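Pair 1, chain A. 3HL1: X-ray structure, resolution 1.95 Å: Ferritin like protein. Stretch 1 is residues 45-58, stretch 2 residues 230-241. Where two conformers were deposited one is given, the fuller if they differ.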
# COMPACT_ATOMS: atom_id res chain seq x y z
N ARG A 45 13.12 3.33 11.51
CA ARG A 45 12.49 2.13 12.07
C ARG A 45 10.95 2.22 12.06
O ARG A 45 10.27 1.21 11.89
CB ARG A 45 13.08 1.84 13.45
CG ARG A 45 14.52 1.21 13.37
CD ARG A 45 15.60 1.97 14.17
NE ARG A 45 16.04 1.33 15.42
CZ ARG A 45 17.07 0.48 15.55
NH1 ARG A 45 17.81 0.09 14.51
NH2 ARG A 45 17.36 -0.00 16.76
N LEU A 46 10.40 3.41 12.22
CA LEU A 46 8.95 3.58 12.11
C LEU A 46 8.45 3.27 10.71
O LEU A 46 7.45 2.58 10.55
CB LEU A 46 8.49 4.99 12.50
CG LEU A 46 8.62 5.41 13.98
CD1 LEU A 46 8.09 6.88 14.15
CD2 LEU A 46 7.86 4.40 14.90
N ILE A 47 9.14 3.79 9.71
CA ILE A 47 8.75 3.59 8.31
C ILE A 47 8.93 2.14 7.81
O ILE A 47 8.08 1.60 7.09
CB ILE A 47 9.47 4.59 7.38
CG1 ILE A 47 8.97 6.00 7.70
CG2 ILE A 47 9.18 4.28 5.87
CD1 ILE A 47 9.78 7.16 7.00
N GLN A 48 10.05 1.54 8.19
CA GLN A 48 10.32 0.17 7.86
C GLN A 48 9.21 -0.76 8.33
O GLN A 48 8.71 -1.58 7.56
CB GLN A 48 11.66 -0.22 8.47
CG GLN A 48 12.11 -1.58 8.12
CD GLN A 48 13.42 -1.89 8.80
OE1 GLN A 48 14.40 -2.19 8.14
NE2 GLN A 48 13.47 -1.70 10.11
N ALA A 49 8.78 -0.63 9.57
CA ALA A 49 7.74 -1.49 10.10
C ALA A 49 6.44 -1.26 9.31
O ALA A 49 5.74 -2.22 8.95
CB ALA A 49 7.53 -1.25 11.63
N ALA A 50 6.16 0.01 8.97
CA ALA A 50 4.97 0.36 8.19
C ALA A 50 4.96 -0.26 6.80
O ALA A 50 3.93 -0.74 6.32
CB ALA A 50 4.81 1.92 8.05
N VAL A 51 6.10 -0.25 6.14
CA VAL A 51 6.30 -0.84 4.81
C VAL A 51 5.96 -2.33 4.83
O VAL A 51 5.26 -2.88 3.97
CB VAL A 51 7.77 -0.76 4.33
CG1 VAL A 51 8.01 -1.76 3.15
CG2 VAL A 51 8.11 0.64 3.92
N TYR A 52 6.48 -3.01 5.84
CA TYR A 52 6.23 -4.43 6.03
C TYR A 52 4.75 -4.68 6.25
O TYR A 52 4.22 -5.65 5.74
CB TYR A 52 7.04 -4.99 7.22
CG TYR A 52 8.56 -4.99 7.03
CD1 TYR A 52 9.15 -4.80 5.77
CD2 TYR A 52 9.41 -5.21 8.11
CE1 TYR A 52 10.54 -4.81 5.59
CE2 TYR A 52 10.82 -5.24 7.95
CZ TYR A 52 11.36 -5.05 6.69
OH TYR A 52 12.73 -5.07 6.54
N GLN A 53 4.07 -3.81 6.99
CA GLN A 53 2.62 -3.92 7.15
C GLN A 53 1.86 -3.69 5.85
O GLN A 53 0.85 -4.35 5.59
CB GLN A 53 2.12 -2.98 8.23
CG GLN A 53 2.69 -3.36 9.57
CD GLN A 53 1.97 -2.69 10.72
OE1 GLN A 53 1.48 -1.56 10.60
NE2 GLN A 53 1.91 -3.38 11.84
N GLU A 54 2.34 -2.78 5.01
CA GLU A 54 1.68 -2.58 3.71
C GLU A 54 1.74 -3.84 2.87
O GLU A 54 0.78 -4.17 2.21
CB GLU A 54 2.28 -1.40 2.93
CG GLU A 54 2.03 -0.06 3.55
CD GLU A 54 0.52 0.27 3.61
OE1 GLU A 54 -0.10 0.52 2.57
OE2 GLU A 54 -0.04 0.26 4.69
N MSE A 55 2.89 -4.51 2.87
CA MSE A 55 3.08 -5.76 2.12
C MSE A 55 2.12 -6.83 2.61
O MSE A 55 1.47 -7.50 1.80
CB MSE A 55 4.53 -6.24 2.27
CG MSE A 55 5.51 -5.34 1.54
SE MSE A 55 7.35 -5.69 2.11
CE MSE A 55 8.18 -4.32 1.21
N LEU A 56 2.01 -6.96 3.92
CA LEU A 56 1.00 -7.81 4.53
C LEU A 56 -0.41 -7.44 4.06
O LEU A 56 -1.18 -8.34 3.72
CB LEU A 56 1.09 -7.78 6.07
CG LEU A 56 -0.07 -8.48 6.78
CD1 LEU A 56 0.07 -9.98 6.52
CD2 LEU A 56 -0.22 -8.16 8.27
N HIS A 57 -0.74 -6.13 4.00
CA HIS A 57 -2.05 -5.72 3.55
C HIS A 57 -2.31 -6.22 2.15
O HIS A 57 -3.42 -6.69 1.87
CB HIS A 57 -2.28 -4.20 3.60
CG HIS A 57 -2.18 -3.62 4.97
ND1 HIS A 57 -2.17 -2.26 5.20
CD2 HIS A 57 -2.01 -4.21 6.18
CE1 HIS A 57 -2.01 -2.05 6.50
NE2 HIS A 57 -1.90 -3.21 7.11
N ALA A 58 -1.32 -6.09 1.27
CA ALA A 58 -1.44 -6.58 -0.11
C ALA A 58 -1.80 -8.06 -0.13
O ALA A 58 -2.73 -8.48 -0.84
CB ALA A 58 -0.16 -6.28 -0.94
N ALA A 230 0.58 -2.11 17.52
CA ALA A 230 0.40 -1.18 18.64
C ALA A 230 0.06 0.22 18.11
O ALA A 230 -0.98 0.80 18.48
CB ALA A 230 1.67 -1.12 19.52
N TRP A 231 0.93 0.73 17.24
CA TRP A 231 0.91 2.14 16.85
C TRP A 231 0.53 2.32 15.36
O TRP A 231 1.29 1.90 14.47
CB TRP A 231 2.28 2.74 17.17
CG TRP A 231 2.27 4.20 17.43
CD1 TRP A 231 1.19 5.00 17.73
CD2 TRP A 231 3.42 5.06 17.47
NE1 TRP A 231 1.59 6.29 17.92
CE2 TRP A 231 2.96 6.36 17.77
CE3 TRP A 231 4.79 4.86 17.25
CZ2 TRP A 231 3.82 7.46 17.87
CZ3 TRP A 231 5.65 5.96 17.36
CH2 TRP A 231 5.16 7.24 17.66
N PRO A 232 -0.65 2.93 15.09
CA PRO A 232 -1.10 2.94 13.69
C PRO A 232 -0.23 3.83 12.79
O PRO A 232 0.53 4.65 13.28
CB PRO A 232 -2.56 3.44 13.77
CG PRO A 232 -2.90 3.46 15.23
CD PRO A 232 -1.62 3.60 15.97
N HIS A 233 -0.31 3.61 11.47
CA HIS A 233 0.56 4.31 10.51
C HIS A 233 0.34 5.84 10.57
O HIS A 233 1.30 6.64 10.56
CB HIS A 233 0.29 3.81 9.08
CG HIS A 233 0.70 2.39 8.83
ND1 HIS A 233 0.63 1.80 7.58
CD2 HIS A 233 1.18 1.43 9.68
CE1 HIS A 233 1.06 0.55 7.66
NE2 HIS A 233 1.36 0.29 8.93
N PHE A 234 -0.92 6.25 10.67
CA PHE A 234 -1.22 7.68 10.73
C PHE A 234 -0.47 8.31 11.90
O PHE A 234 0.29 9.27 11.73
CB PHE A 234 -2.71 7.96 10.86
CG PHE A 234 -3.01 9.42 10.87
CD1 PHE A 234 -2.79 10.20 9.73
CD2 PHE A 234 -3.43 10.05 12.02
CE1 PHE A 234 -3.02 11.55 9.73
CE2 PHE A 234 -3.67 11.41 12.01
CZ PHE A 234 -3.46 12.16 10.87
N GLN A 235 -0.67 7.75 13.08
CA GLN A 235 -0.02 8.29 14.28
C GLN A 235 1.51 8.30 14.14
O GLN A 235 2.15 9.31 14.41
CB GLN A 235 -0.51 7.51 15.50
CG GLN A 235 -1.91 7.97 15.98
CD GLN A 235 -3.10 7.13 15.46
OE1 GLN A 235 -3.24 6.86 14.25
NE2 GLN A 235 -3.99 6.73 16.39
N ARG A 236 2.09 7.19 13.70
CA ARG A 236 3.53 7.10 13.43
C ARG A 236 4.05 8.25 12.57
O ARG A 236 5.07 8.86 12.88
CB ARG A 236 3.84 5.83 12.61
CG ARG A 236 3.77 4.51 13.33
CD ARG A 236 4.03 3.44 12.27
NE ARG A 236 3.66 2.11 12.73
CZ ARG A 236 4.51 1.16 13.09
NH1 ARG A 236 5.83 1.36 13.04
NH2 ARG A 236 4.03 -0.00 13.51
N PHE A 237 3.36 8.49 11.45
CA PHE A 237 3.77 9.48 10.46
C PHE A 237 3.54 10.90 10.94
O PHE A 237 4.35 11.75 10.68
CB PHE A 237 3.09 9.23 9.09
CG PHE A 237 3.38 7.84 8.48
CD1 PHE A 237 4.53 7.12 8.81
CD2 PHE A 237 2.49 7.26 7.55
CE1 PHE A 237 4.78 5.87 8.26
CE2 PHE A 237 2.73 6.02 7.01
CZ PHE A 237 3.88 5.32 7.35
N ASP A 238 2.45 11.12 11.68
CA ASP A 238 2.21 12.43 12.30
C ASP A 238 3.31 12.72 13.34
O ASP A 238 3.76 13.84 13.49
CB ASP A 238 0.81 12.46 12.90
CG ASP A 238 0.41 13.85 13.38
OD1 ASP A 238 0.51 14.82 12.59
OD2 ASP A 238 0.00 13.94 14.55
N PHE A 239 3.76 11.69 14.04
CA PHE A 239 4.88 11.81 14.96
C PHE A 239 6.13 12.32 14.26
O PHE A 239 6.76 13.28 14.70
CB PHE A 239 5.15 10.47 15.63
CG PHE A 239 6.36 10.48 16.52
CD1 PHE A 239 6.26 10.89 17.86
CD2 PHE A 239 7.59 10.05 16.04
CE1 PHE A 239 7.39 10.90 18.70
CE2 PHE A 239 8.72 10.06 16.87
CZ PHE A 239 8.61 10.48 18.21
N ILE A 240 6.46 11.71 13.12
CA ILE A 240 7.63 12.10 12.36
C ILE A 240 7.46 13.52 11.87
O ILE A 240 8.39 14.31 11.95
CB ILE A 240 7.91 11.13 11.15
CG1 ILE A 240 8.29 9.73 11.66
CG2 ILE A 240 9.01 11.68 10.25
CD1 ILE A 240 8.18 8.62 10.60
N ARG A 241 6.26 13.84 11.38
CA ARG A 241 5.97 15.19 10.86
C ARG A 241 6.27 16.29 11.88
O ARG A 241 6.71 17.38 11.51
CB ARG A 241 4.51 15.29 10.41
CG ARG A 241 4.16 16.56 9.64
CD ARG A 241 2.66 16.53 9.31
NE ARG A 241 1.83 16.55 10.54
CZ ARG A 241 1.31 17.64 11.12
NH1 ARG A 241 1.47 18.86 10.60
NH2 ARG A 241 0.57 17.53 12.23
O HOH W 1 0.46 -0.20 12.80

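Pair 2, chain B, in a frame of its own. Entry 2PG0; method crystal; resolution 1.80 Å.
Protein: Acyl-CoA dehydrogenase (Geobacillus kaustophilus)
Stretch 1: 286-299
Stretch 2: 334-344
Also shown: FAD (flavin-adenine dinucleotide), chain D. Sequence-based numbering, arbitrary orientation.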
# COMPACT_ATOMS: atom_id res chain seq x y z
N THR B 286 11.16 -12.84 6.19
CA THR B 286 10.71 -11.64 5.46
C THR B 286 11.07 -11.71 3.97
O THR B 286 10.29 -11.26 3.13
CB THR B 286 11.26 -10.32 6.04
OG1 THR B 286 12.69 -10.33 6.04
CG2 THR B 286 10.72 -10.09 7.45
N VAL B 287 12.23 -12.28 3.65
CA VAL B 287 12.63 -12.43 2.25
C VAL B 287 11.74 -13.46 1.55
O VAL B 287 11.28 -13.23 0.43
CB VAL B 287 14.12 -12.83 2.11
CG1 VAL B 287 14.48 -13.11 0.64
CG2 VAL B 287 15.03 -11.73 2.68
N GLN B 288 11.50 -14.58 2.23
CA GLN B 288 10.58 -15.61 1.73
C GLN B 288 9.18 -15.06 1.44
O GLN B 288 8.62 -15.34 0.39
CB GLN B 288 10.49 -16.77 2.72
CG GLN B 288 11.81 -17.54 2.86
CD GLN B 288 11.80 -18.56 3.99
OE1 GLN B 288 11.04 -18.44 4.96
NE2 GLN B 288 12.67 -19.56 3.87
N PHE B 289 8.64 -14.28 2.37
CA PHE B 289 7.29 -13.73 2.18
C PHE B 289 7.26 -12.68 1.05
O PHE B 289 6.33 -12.66 0.24
CB PHE B 289 6.76 -13.14 3.49
CG PHE B 289 6.11 -14.15 4.40
CD1 PHE B 289 6.60 -15.46 4.51
CD2 PHE B 289 5.01 -13.78 5.18
CE1 PHE B 289 5.99 -16.39 5.38
CE2 PHE B 289 4.40 -14.69 6.06
CZ PHE B 289 4.89 -16.00 6.16
N ARG B 290 8.29 -11.83 1.00
CA ARG B 290 8.38 -10.83 -0.07
C ARG B 290 8.41 -11.50 -1.43
O ARG B 290 7.71 -11.08 -2.35
CB ARG B 290 9.59 -9.92 0.13
CG ARG B 290 9.40 -8.97 1.30
CD ARG B 290 10.71 -8.32 1.71
NE ARG B 290 11.07 -7.21 0.84
CZ ARG B 290 12.08 -6.38 1.08
NH1 ARG B 290 12.83 -6.54 2.17
NH2 ARG B 290 12.34 -5.38 0.25
N LEU B 291 9.19 -12.58 -1.54
CA LEU B 291 9.24 -13.33 -2.79
C LEU B 291 7.91 -14.03 -3.10
O LEU B 291 7.47 -14.06 -4.25
CB LEU B 291 10.40 -14.32 -2.80
CG LEU B 291 11.80 -13.71 -2.94
CD1 LEU B 291 12.83 -14.75 -2.54
CD2 LEU B 291 12.05 -13.22 -4.36
N ALA B 292 7.28 -14.59 -2.06
CA ALA B 292 5.97 -15.24 -2.20
C ALA B 292 4.92 -14.24 -2.70
O ALA B 292 4.11 -14.57 -3.57
CB ALA B 292 5.54 -15.85 -0.88
N GLU B 293 4.97 -13.01 -2.17
CA GLU B 293 4.04 -11.96 -2.59
C GLU B 293 4.29 -11.53 -4.04
O GLU B 293 3.35 -11.37 -4.81
CB GLU B 293 4.08 -10.76 -1.64
CG GLU B 293 3.49 -11.07 -0.25
CD GLU B 293 3.42 -9.84 0.67
OE1 GLU B 293 3.54 -8.69 0.18
OE2 GLU B 293 3.22 -10.05 1.89
N MET B 294 5.57 -11.36 -4.41
CA MET B 294 5.93 -11.05 -5.79
C MET B 294 5.46 -12.16 -6.73
O MET B 294 4.85 -11.88 -7.77
CB MET B 294 7.45 -10.84 -5.92
CG MET B 294 7.96 -9.51 -5.36
SD MET B 294 9.78 -9.41 -5.41
CE MET B 294 10.20 -9.93 -3.84
N ALA B 295 5.72 -13.41 -6.35
CA ALA B 295 5.30 -14.58 -7.14
C ALA B 295 3.79 -14.62 -7.37
O ALA B 295 3.33 -14.92 -8.46
CB ALA B 295 5.76 -15.87 -6.45
N THR B 296 3.03 -14.29 -6.31
CA THR B 296 1.57 -14.26 -6.37
C THR B 296 1.08 -13.21 -7.37
O THR B 296 0.26 -13.50 -8.25
CB THR B 296 0.96 -13.99 -4.97
OG1 THR B 296 1.36 -15.03 -4.07
CG2 THR B 296 -0.57 -13.95 -5.02
N GLU B 297 1.59 -11.99 -7.24
CA GLU B 297 1.16 -10.91 -8.12
C GLU B 297 1.57 -11.20 -9.57
O GLU B 297 0.81 -10.93 -10.51
CB GLU B 297 1.68 -9.57 -7.62
CG GLU B 297 1.06 -9.13 -6.27
CD GLU B 297 1.32 -7.66 -5.94
OE1 GLU B 297 1.92 -6.95 -6.76
OE2 GLU B 297 0.93 -7.22 -4.83
N ILE B 298 2.76 -11.77 -9.76
CA ILE B 298 3.20 -12.16 -11.11
C ILE B 298 2.25 -13.21 -11.72
O ILE B 298 1.87 -13.11 -12.90
CB ILE B 298 4.68 -12.62 -11.11
CG1 ILE B 298 5.59 -11.40 -10.91
CG2 ILE B 298 5.02 -13.42 -12.41
CD1 ILE B 298 7.00 -11.71 -10.40
N ALA B 299 1.83 -14.17 -10.90
CA ALA B 299 0.90 -15.23 -11.33
C ALA B 299 -0.45 -14.62 -11.74
O ALA B 299 -1.03 -15.01 -12.76
CB ALA B 299 0.71 -16.24 -10.20
N LYS B 334 6.64 -2.24 -11.60
CA LYS B 334 7.35 -1.19 -10.87
C LYS B 334 7.62 -1.59 -9.42
O LYS B 334 8.71 -1.37 -8.91
CB LYS B 334 6.59 0.14 -10.95
CG LYS B 334 6.76 0.86 -12.29
CD LYS B 334 5.68 1.92 -12.53
CE LYS B 334 5.74 3.07 -11.54
NZ LYS B 334 4.53 3.96 -11.70
N ARG B 335 6.63 -2.22 -8.78
CA ARG B 335 6.77 -2.68 -7.40
C ARG B 335 7.78 -3.81 -7.32
O ARG B 335 8.61 -3.85 -6.41
CB ARG B 335 5.42 -3.15 -6.84
CG ARG B 335 4.43 -2.02 -6.60
CD ARG B 335 3.30 -2.48 -5.67
NE ARG B 335 2.54 -3.60 -6.22
CZ ARG B 335 1.59 -3.50 -7.14
NH1 ARG B 335 1.25 -2.32 -7.64
NH2 ARG B 335 0.96 -4.59 -7.56
N VAL B 336 7.71 -4.73 -8.26
CA VAL B 336 8.73 -5.77 -8.39
C VAL B 336 10.14 -5.17 -8.48
O VAL B 336 11.04 -5.61 -7.77
CB VAL B 336 8.42 -6.72 -9.57
CG1 VAL B 336 9.62 -7.63 -9.89
CG2 VAL B 336 7.16 -7.55 -9.25
N ALA B 337 10.32 -4.17 -9.34
CA ALA B 337 11.62 -3.54 -9.54
C ALA B 337 12.16 -2.92 -8.24
O ALA B 337 13.34 -3.08 -7.93
CB ALA B 337 11.54 -2.49 -10.65
N ALA B 338 11.29 -2.24 -7.49
CA ALA B 338 11.67 -1.61 -6.22
C ALA B 338 12.11 -2.65 -5.19
O ALA B 338 13.10 -2.45 -4.47
CB ALA B 338 10.52 -0.76 -5.67
N GLU B 339 11.36 -3.75 -5.10
CA GLU B 339 11.72 -4.87 -4.23
C GLU B 339 13.04 -5.50 -4.65
O GLU B 339 13.91 -5.77 -3.81
CB GLU B 339 10.61 -5.93 -4.26
CG GLU B 339 9.39 -5.55 -3.45
CD GLU B 339 9.62 -5.71 -1.97
OE1 GLU B 339 9.42 -6.82 -1.46
OE2 GLU B 339 10.01 -4.71 -1.31
N ALA B 340 13.20 -5.72 -5.96
CA ALA B 340 14.42 -6.30 -6.52
C ALA B 340 15.68 -5.47 -6.20
O ALA B 340 16.67 -6.02 -5.73
CB ALA B 340 14.27 -6.50 -8.03
N MET B 341 15.64 -4.15 -6.45
CA MET B 341 16.79 -3.31 -6.12
C MET B 341 17.14 -3.47 -4.64
O MET B 341 18.30 -3.75 -4.31
CB MET B 341 16.59 -1.83 -6.47
CG MET B 341 17.88 -0.97 -6.21
SD MET B 341 17.63 0.82 -6.32
CE MET B 341 17.83 0.95 -8.09
N GLN B 342 16.14 -3.32 -3.77
CA GLN B 342 16.35 -3.36 -2.32
C GLN B 342 16.95 -4.69 -1.85
O GLN B 342 17.87 -4.72 -1.04
CB GLN B 342 15.06 -3.06 -1.56
CG GLN B 342 15.23 -2.95 -0.01
CD GLN B 342 16.05 -1.74 0.43
OE1 GLN B 342 16.20 -0.77 -0.31
NE2 GLN B 342 16.58 -1.79 1.66
N LEU B 343 16.42 -5.79 -2.38
CA LEU B 343 16.90 -7.11 -1.98
C LEU B 343 18.31 -7.44 -2.46
O LEU B 343 18.92 -8.39 -1.97
CB LEU B 343 15.89 -8.19 -2.37
CG LEU B 343 14.61 -8.17 -1.53
CD1 LEU B 343 13.52 -9.02 -2.18
CD2 LEU B 343 14.89 -8.61 -0.08
N HIS B 344 18.83 -6.67 -3.42
CA HIS B 344 20.22 -6.83 -3.87
C HIS B 344 21.22 -6.06 -2.98
O HIS B 344 22.45 -6.18 -3.15
CB HIS B 344 20.37 -6.37 -5.33
CG HIS B 344 19.94 -7.39 -6.35
ND1 HIS B 344 18.62 -7.68 -6.60
CD2 HIS B 344 20.66 -8.14 -7.22
CE1 HIS B 344 18.54 -8.59 -7.56
NE2 HIS B 344 19.77 -8.88 -7.96
PA FAD D . 23.64 -7.29 2.17
O1A FAD D . 24.29 -8.43 1.41
O2A FAD D . 24.07 -7.16 3.61
O5B FAD D . 22.04 -7.46 2.12
C5B FAD D . 21.37 -7.51 0.88
C4B FAD D . 19.88 -7.60 1.15
O4B FAD D . 19.66 -8.71 1.99
C3B FAD D . 19.37 -6.37 1.89
O3B FAD D . 18.40 -5.71 1.11
C2B FAD D . 18.62 -6.89 3.09
O2B FAD D . 17.26 -6.66 2.83
C1B FAD D . 18.75 -8.39 3.02
N9A FAD D . 19.11 -8.95 4.34
C8A FAD D . 20.36 -9.19 4.86
N7A FAD D . 20.21 -9.73 6.10
C5A FAD D . 18.88 -9.83 6.36
C6A FAD D . 18.16 -10.30 7.45
N6A FAD D . 18.78 -10.81 8.51
N1A FAD D . 16.78 -10.27 7.41
C2A FAD D . 16.10 -9.79 6.31
N3A FAD D . 16.82 -9.33 5.23
C4A FAD D . 18.18 -9.35 5.26
N1 FAD D . 29.76 1.31 3.37
C2 FAD D . 30.75 1.84 4.18
O2 FAD D . 31.25 1.16 5.07
N3 FAD D . 31.19 3.14 3.97
C4 FAD D . 30.63 3.91 2.96
O4 FAD D . 31.03 5.06 2.79
C4X FAD D . 29.62 3.38 2.15
N5 FAD D . 29.05 4.14 1.14
C5X FAD D . 28.08 3.59 0.32
C6 FAD D . 27.53 4.37 -0.70
C7 FAD D . 26.55 3.85 -1.53
C7M FAD D . 26.00 4.73 -2.62
C8 FAD D . 26.10 2.54 -1.33
C8M FAD D . 25.05 1.91 -2.18
C9 FAD D . 26.65 1.77 -0.31
C9A FAD D . 27.63 2.28 0.53
N10 FAD D . 28.18 1.52 1.57
C10 FAD D . 29.18 2.06 2.36
C1' FAD D . 27.66 0.13 1.91
C2' FAD D . 26.22 0.04 2.43
O2' FAD D . 26.13 0.42 3.79
C3' FAD D . 25.74 -1.41 2.25
O3' FAD D . 25.41 -1.59 0.88
C4' FAD D . 24.55 -1.81 3.13
O4' FAD D . 24.91 -1.80 4.50
C5' FAD D . 24.02 -3.21 2.81
O5' FAD D . 25.08 -4.14 2.72
P FAD D . 25.21 -5.04 1.40
O1P FAD D . 25.24 -4.16 0.18
O2P FAD D . 26.44 -5.92 1.50
O3P FAD D . 23.85 -5.91 1.36
O HOH W 2 7.20 -8.32 -2.01

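Both pairs set two helices side by side and nearly antiparallel: the axes cross at -155° with a closest approach of 10.2 Å in pair 1, and at -157° and 10.8 Å in pair 2. Fourteen central residues superpose to 0.4 Å, so one scaffold carries two sets of side chains, burying 553 Å² and 512 Å².

The matched site where the backbones come closest is Ala A50/His A233 against Met B294/Val B336. In pair 1 the small residue sits on the first helix, and the His A233 ring fills the space, lodged among Ala A50, Gln A53, Glu A54 and His A57. Ala A50 CB lies over the ring face, 3.9 Å from its centroid. Pair 2 moves the bulk across: Met B294 reaches over the second helix, its CE 3.8 Å from Leu B343 CD1 and its SD 3.8 Å from Glu B339 CB, while compact Val B336 points sideways. Phe A237, whose CZ meets Ala A50 CB at 3.6 Å, likewise matches a small residue, Ala B340, which points away. Here the larger side chain of the matched pair lies on the second helix in pair 1 (His A233 against Ala A50) and on the first in pair 2 (Met B294 against Val B336).

At Leu A46/Arg A236 against Arg B290/Glu B339 the chemistry changes. Leu A46 offers no polar side-chain atom, and Arg A236 NH1 gives a weak hydrogen bond to Leu A46 O at 3.2 Å, while NE is held by Trp A231 O at 2.9 Å within its own stretch. In pair 2 the arginine occupies the first helix and faces an acid. Arg B290 NE to Glu B339 OE1 and Arg B290 NH2 to Glu B339 OE2, both 2.9 Å, make a two-pronged salt bridge.

Ile A240 and Leu B343 keep this end greasy in both. Ile A240 CG1 packs on Leu A46 CD1 at 3.8 Å; Leu B343 CD2 lies over one face of the Arg B290 guanidinium, 3.7 Å from NH1, so an arginine can supply packing surface as well as charge. Phe A239 CD2 meets Leu A46 CD1 at 3.7 Å, and at the matching position Gln B342 CG lies 3.8 Å from Arg B290 NH2.

Gln A53 and Glu B297 share a rotamer, m then t, yet choose different partners. Gln A53 OE1 accepts a very short 2.5 Å hydrogen bond from His A233 NE2. Glu B297 OE1 instead takes Arg B335 NH2 at 2.7 Å in a salt bridge; the position matching Arg B335 is Pro A232, which points away.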